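Long-range contacts in spherulin-4 (Aspergillus clavatus, PDB 5C5G), which is Sph3, a (beta/alpha)-barrel glycoside hydrolase of the Spherulin4 family, probably acting on galactosaminogalactan, whose biosynthesis requires the Aspergillus fumigatus relative: residues 77-82 / 116-121; 112-117 / 148-153. All coordinates share one frame; numbering follows the deposited sequence.

Interaction 1 (77-82 / 116-121)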
loop_
_atom_site.group_PDB
_atom_site.type_symbol
_atom_site.label_atom_id
_atom_site.label_comp_id
_atom_site.label_asym_id
_atom_site.label_seq_id
_atom_site.Cartn_x
_atom_site.Cartn_y
_atom_site.Cartn_z
ATOM N N VAL A 77 -6.703 6.864 -3.863
ATOM C CA VAL A 77 -7.964 7.279 -4.476
ATOM C C VAL A 77 -9.083 6.410 -3.925
ATOM O O VAL A 77 -9.001 5.174 -3.981
ATOM C CB VAL A 77 -7.920 7.151 -6.013
ATOM C CG1 VAL A 77 -9.278 7.525 -6.625
ATOM C CG2 VAL A 77 -6.823 8.032 -6.597
ATOM N N ALA A 78 -10.132 7.027 -3.401
ATOM C CA ALA A 78 -11.262 6.277 -2.875
ATOM C C ALA A 78 -12.221 5.851 -3.981
ATOM O O ALA A 78 -12.448 6.608 -4.928
ATOM C CB ALA A 78 -12.017 7.123 -1.859
ATOM N N THR A 79 -12.813 4.657 -3.859
ATOM C CA THR A 79 -13.838 4.221 -4.807
ATOM C C THR A 79 -15.195 3.960 -4.174
ATOM O O THR A 79 -16.142 3.694 -4.888
ATOM C CB THR A 79 -13.430 2.962 -5.597
ATOM O OG1 THR A 79 -13.541 1.802 -4.760
ATOM C CG2 THR A 79 -12.028 3.066 -6.142
ATOM N N THR A 80 -15.281 4.006 -2.844
ATOM C CA THR A 80 -16.553 3.768 -2.146
ATOM C C THR A 80 -17.250 2.494 -2.632
ATOM O O THR A 80 -18.433 2.499 -2.973
ATOM C CB THR A 80 -17.524 4.971 -2.279
ATOM O OG1 THR A 80 -16.775 6.188 -2.268
ATOM C CG2 THR A 80 -18.526 4.973 -1.114
ATOM N N TYR A 81 -16.505 1.395 -2.656
ATOM C CA TYR A 81 -17.056 0.098 -3.047
ATOM C C TYR A 81 -17.619 0.153 -4.460
ATOM O O TYR A 81 -18.614 -0.473 -4.776
ATOM C CB TYR A 81 -18.059 -0.395 -1.997
ATOM C CG TYR A 81 -17.406 -0.388 -0.642
ATOM C CD1 TYR A 81 -16.449 -1.345 -0.303
ATOM C CD2 TYR A 81 -17.674 0.628 0.275
ATOM C CE1 TYR A 81 -15.810 -1.317 0.928
ATOM C CE2 TYR A 81 -17.037 0.662 1.504
ATOM C CZ TYR A 81 -16.115 -0.309 1.826
ATOM O OH TYR A 81 -15.487 -0.276 3.049
ATOM N N ALA A 82 -16.908 0.890 -5.313
ATOM C CA ALA A 82 -17.242 1.036 -6.729
ATOM C C ALA A 82 -18.542 1.782 -6.962
ATOM O O ALA A 82 -19.080 1.760 -8.069
ATOM C CB ALA A 82 -17.244 -0.327 -7.443
ATOM N N ASP A 116 -8.779 2.617 -2.723
ATOM C CA ASP A 116 -9.347 2.165 -1.461
ATOM C C ASP A 116 -10.802 1.769 -1.628
ATOM O O ASP A 116 -11.514 2.254 -2.513
ATOM C CB ASP A 116 -9.197 3.239 -0.391
ATOM C CG ASP A 116 -9.221 2.683 1.016
ATOM O OD1 ASP A 116 -9.059 1.451 1.210
ATOM O OD2 ASP A 116 -9.415 3.472 1.950
ATOM N N GLU A 117 -11.212 0.848 -0.778
ATOM C CA GLU A 117 -12.600 0.407 -0.670
ATOM C C GLU A 117 -13.104 -0.235 -1.940
ATOM O O GLU A 117 -14.218 0.024 -2.378
ATOM C CB GLU A 117 -13.529 1.575 -0.321
ATOM C CG GLU A 117 -13.079 2.418 0.849
ATOM C CD GLU A 117 -13.734 3.805 0.872
ATOM O OE1 GLU A 117 -13.910 4.444 -0.205
ATOM O OE2 GLU A 117 -14.064 4.257 1.984
ATOM N N THR A 118 -12.318 -1.090 -2.553
ATOM C CA THR A 118 -12.834 -1.835 -3.690
ATOM C C THR A 118 -13.762 -2.940 -3.154
ATOM O O THR A 118 -13.619 -3.397 -2.026
ATOM C CB THR A 118 -11.699 -2.421 -4.526
ATOM O OG1 THR A 118 -10.854 -3.210 -3.684
ATOM C CG2 THR A 118 -10.894 -1.308 -5.181
ATOM N N PRO A 119 -14.757 -3.356 -3.943
ATOM C CA PRO A 119 -15.736 -4.325 -3.450
ATOM C C PRO A 119 -15.212 -5.747 -3.399
ATOM O O PRO A 119 -14.271 -6.084 -4.123
ATOM C CB PRO A 119 -16.890 -4.214 -4.451
ATOM C CG PRO A 119 -16.353 -3.520 -5.599
ATOM C CD PRO A 119 -15.123 -2.789 -5.249
ATOM N N GLN A 120 -15.797 -6.539 -2.521
ATOM C CA GLN A 120 -15.504 -7.964 -2.439
ATOM C C GLN A 120 -16.360 -8.774 -3.369
ATOM O O GLN A 120 -15.910 -9.781 -3.902
ATOM C CB GLN A 120 -15.787 -8.489 -1.039
ATOM C CG GLN A 120 -14.752 -8.178 0.001
ATOM C CD GLN A 120 -15.198 -8.693 1.348
ATOM O OE1 GLN A 120 -15.923 -8.006 2.066
ATOM N NE2 GLN A 120 -14.824 -9.928 1.675
ATOM N N GLN A 121 -17.623 -8.401 -3.511
ATOM C CA GLN A 121 -18.567 -9.238 -4.220
ATOM C C GLN A 121 -18.365 -9.141 -5.725
ATOM O O GLN A 121 -18.195 -8.061 -6.268
ATOM C CB GLN A 121 -20.008 -8.845 -3.858
ATOM C CG GLN A 121 -20.262 -8.730 -2.353
ATOM C CD GLN A 121 -21.725 -8.489 -2.000
ATOM O OE1 GLN A 121 -22.602 -8.523 -2.865
ATOM N NE2 GLN A 121 -21.991 -8.243 -0.718
HETATM O O HOH W 1 -15.546 6.757 0.128
#
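E117 OE1 is gripped by the backbone N of T80 at 3.0 Å and by a water that donates to it. The N-H of T80 reaches this oxygen on its anti side, 34° out of the carboxylate plane. The same water lies 2.8 Å from T80 OG1, so hydroxyl, water and carboxylate form a small polar cluster beside the turn. Glutamate suits the place because its chain, extended beyond CG, is long enough to bring a carboxylate alongside T80. Its CB serves a second purpose: it sits over the centre of one face of the Y81 ring, 3.9 Å from the centroid, a CH-pi contact. Y81 CG lies anti to its own carbonyl carbon and beside its backbone N (chi1 -54°), the N that makes a weak hydrogen bond to E117 O. Nearer the barrel, D116 N donates to V77 O and T79 N to D116 O, the two bonds that bracket A78 in its parallel pairing with D116 where strand 71-78 ends. At the far end, A82 CB packs against P119 CG at 3.8 Å, a small methyl meeting a rigid ring. D116 OD2, a polar end in the N-acetylgalactosamine site, bonds to Y76 OH. The contact thus joins the loops that follow neighbouring strands 71-78 and 112-116, with helix 124-139 covering T79, A82 and P119 through Y129 and I126.

Interaction 2 (112-117 / 148-153)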
loop_
_atom_site.group_PDB
_atom_site.type_symbol
_atom_site.label_atom_id
_atom_site.label_comp_id
_atom_site.label_asym_id
_atom_site.label_seq_id
_atom_site.Cartn_x
_atom_site.Cartn_y
_atom_site.Cartn_z
ATOM N N GLY A 112 1.820 5.211 -9.523
ATOM C CA GLY A 112 0.637 4.395 -9.588
ATOM C C GLY A 112 -0.394 4.890 -8.609
ATOM O O GLY A 112 -0.242 5.949 -7.998
ATOM N N ILE A 113 -1.458 4.108 -8.475
ATOM C CA ILE A 113 -2.625 4.466 -7.699
ATOM C C ILE A 113 -3.023 3.315 -6.793
ATOM O O ILE A 113 -3.013 2.139 -7.192
ATOM C CB ILE A 113 -3.813 4.820 -8.624
ATOM C CG1 ILE A 113 -3.467 6.031 -9.517
ATOM C CG2 ILE A 113 -5.078 5.076 -7.837
ATOM C CD1 ILE A 113 -3.239 7.352 -8.802
ATOM N N PHE A 114 -3.383 3.693 -5.570
ATOM C CA PHE A 114 -3.950 2.806 -4.555
ATOM C C PHE A 114 -5.436 3.118 -4.458
ATOM O O PHE A 114 -5.806 4.204 -4.015
ATOM C CB PHE A 114 -3.257 3.087 -3.222
ATOM C CG PHE A 114 -3.830 2.355 -2.044
ATOM C CD1 PHE A 114 -3.432 1.072 -1.743
ATOM C CD2 PHE A 114 -4.748 2.972 -1.198
ATOM C CE1 PHE A 114 -3.933 0.410 -0.624
ATOM C CE2 PHE A 114 -5.242 2.315 -0.078
ATOM C CZ PHE A 114 -4.836 1.044 0.206
ATOM N N PHE A 115 -6.281 2.188 -4.898
ATOM C CA PHE A 115 -7.735 2.354 -4.885
ATOM C C PHE A 115 -8.284 1.765 -3.604
ATOM O O PHE A 115 -8.273 0.541 -3.409
ATOM C CB PHE A 115 -8.363 1.662 -6.081
ATOM C CG PHE A 115 -8.052 2.318 -7.399
ATOM C CD1 PHE A 115 -8.642 3.541 -7.722
ATOM C CD2 PHE A 115 -7.214 1.724 -8.318
ATOM C CE1 PHE A 115 -8.387 4.159 -8.935
ATOM C CE2 PHE A 115 -6.943 2.340 -9.543
ATOM C CZ PHE A 115 -7.541 3.562 -9.854
ATOM N N ASP A 116 -8.779 2.617 -2.723
ATOM C CA ASP A 116 -9.347 2.165 -1.461
ATOM C C ASP A 116 -10.802 1.769 -1.628
ATOM O O ASP A 116 -11.514 2.254 -2.513
ATOM C CB ASP A 116 -9.197 3.239 -0.391
ATOM C CG ASP A 116 -9.221 2.683 1.016
ATOM O OD1 ASP A 116 -9.059 1.451 1.210
ATOM O OD2 ASP A 116 -9.415 3.472 1.950
ATOM N N GLU A 117 -11.212 0.848 -0.778
ATOM C CA GLU A 117 -12.600 0.407 -0.670
ATOM C C GLU A 117 -13.104 -0.235 -1.940
ATOM O O GLU A 117 -14.218 0.024 -2.378
ATOM C CB GLU A 117 -13.529 1.575 -0.321
ATOM C CG GLU A 117 -13.079 2.418 0.849
ATOM C CD GLU A 117 -13.734 3.805 0.872
ATOM O OE1 GLU A 117 -13.910 4.444 -0.205
ATOM O OE2 GLU A 117 -14.064 4.257 1.984
ATOM N N TYR A 148 1.502 1.487 -11.528
ATOM C CA TYR A 148 1.092 0.427 -10.610
ATOM C C TYR A 148 -0.352 0.625 -10.170
ATOM O O TYR A 148 -0.817 1.756 -10.010
ATOM C CB TYR A 148 1.994 0.511 -9.390
ATOM C CG TYR A 148 2.363 -0.746 -8.649
ATOM C CD1 TYR A 148 3.154 -1.726 -9.238
ATOM C CD2 TYR A 148 2.005 -0.905 -7.314
ATOM C CE1 TYR A 148 3.525 -2.858 -8.528
ATOM C CE2 TYR A 148 2.378 -2.026 -6.593
ATOM C CZ TYR A 148 3.134 -2.997 -7.202
ATOM O OH TYR A 148 3.501 -4.108 -6.477
ATOM N N VAL A 149 -1.056 -0.477 -9.950
ATOM C CA VAL A 149 -2.427 -0.463 -9.456
ATOM C C VAL A 149 -2.533 -1.377 -8.247
ATOM O O VAL A 149 -2.214 -2.570 -8.326
ATOM C CB VAL A 149 -3.408 -0.961 -10.524
ATOM C CG1 VAL A 149 -4.821 -1.104 -9.953
ATOM C CG2 VAL A 149 -3.427 -0.004 -11.704
ATOM N N VAL A 150 -2.984 -0.816 -7.129
ATOM C CA VAL A 150 -3.272 -1.609 -5.934
ATOM C C VAL A 150 -4.726 -1.402 -5.561
ATOM O O VAL A 150 -5.235 -0.285 -5.665
ATOM C CB VAL A 150 -2.339 -1.238 -4.755
ATOM C CG1 VAL A 150 -2.695 -1.992 -3.468
ATOM C CG2 VAL A 150 -0.893 -1.517 -5.121
ATOM N N HIS A 151 -5.391 -2.482 -5.158
ATOM C CA HIS A 151 -6.750 -2.428 -4.650
ATOM C C HIS A 151 -6.759 -2.737 -3.176
ATOM O O HIS A 151 -6.023 -3.620 -2.728
ATOM C CB HIS A 151 -7.607 -3.492 -5.331
ATOM C CG HIS A 151 -7.904 -3.209 -6.759
ATOM N ND1 HIS A 151 -8.568 -4.104 -7.562
ATOM C CD2 HIS A 151 -7.640 -2.126 -7.527
ATOM C CE1 HIS A 151 -8.705 -3.580 -8.770
ATOM N NE2 HIS A 151 -8.148 -2.386 -8.775
ATOM N N ASN A 152 -7.625 -2.074 -2.426
ATOM C CA ASN A 152 -7.852 -2.418 -1.023
ATOM C C ASN A 152 -9.311 -2.728 -0.705
ATOM O O ASN A 152 -10.063 -1.862 -0.266
ATOM C CB ASN A 152 -7.387 -1.331 -0.078
ATOM C CG ASN A 152 -7.500 -1.770 1.369
ATOM O OD1 ASN A 152 -7.622 -2.966 1.667
ATOM N ND2 ASN A 152 -7.523 -0.809 2.284
ATOM N N PRO A 153 -9.699 -3.992 -0.880
ATOM C CA PRO A 153 -11.020 -4.409 -0.421
ATOM C C PRO A 153 -11.039 -4.634 1.079
ATOM O O PRO A 153 -12.123 -4.765 1.647
ATOM C CB PRO A 153 -11.251 -5.731 -1.168
ATOM C CG PRO A 153 -9.876 -6.242 -1.455
ATOM C CD PRO A 153 -9.034 -5.023 -1.693
#
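N152 and D116 lie side by side, the amide and carboxylate planes only 12° apart. ND2 of N152 gives a weak hydrogen bond to OD1 of D116 at 2.9 Å, while its stronger partner is E172 OE1; an asparagine amide, with two N-H groups, can serve both acids. Its OD1 takes a weak bond from G154 N. Before this pair in sequence the strands run parallel, and backbone N-H groups and carbonyls are satisfied in turn: I113 N by Y148 O, V150 N by I113 O, F115 N by V150 O at 2.8 Å, and N152 N by F115 O. E117 N, past the strand end, is held weakly by N152 O and by D116 OD1. F114 CG stands anti to its backbone N (chi1 174°), and the ring shares a face with V150 and N152, with CD1 3.6 Å from V150 CG1 and CZ 3.5 Å from N152 CB. On the other face, F115 CD2 meets V149 CG1 at 4.0 Å, both residues packing on V137 of helix 124-139, and I113 CG2 lies over the F115 ring centre. Largely apolar strands end in a polar tip, where the N152 amide bridges D116 and E172, two N-acetylgalactosamine-binding residues, and probably fixes how their carboxylates stand to each other.

From the N terminus, the chain runs up strand 71-78 and through the turn at 79-82, then along helix 86-103 to strand 112-116; interaction 1 closes this excursion, with 33 residues between its segments. The chain next passes through 117-121 and helix 124-139 to strand 148-152, where interaction 2 closes a beta-alpha-beta crossover spanning 30 residues. Because the second segment of interaction 1 shares D116 and E117 with the first of interaction 2, the two closures cross rather than nest, overlapping over 112-121. Together they tie three successive barrel strands and the loops at their C-terminal ends, and V77 N to F114 O, a probable hydrogen bond, links them directly.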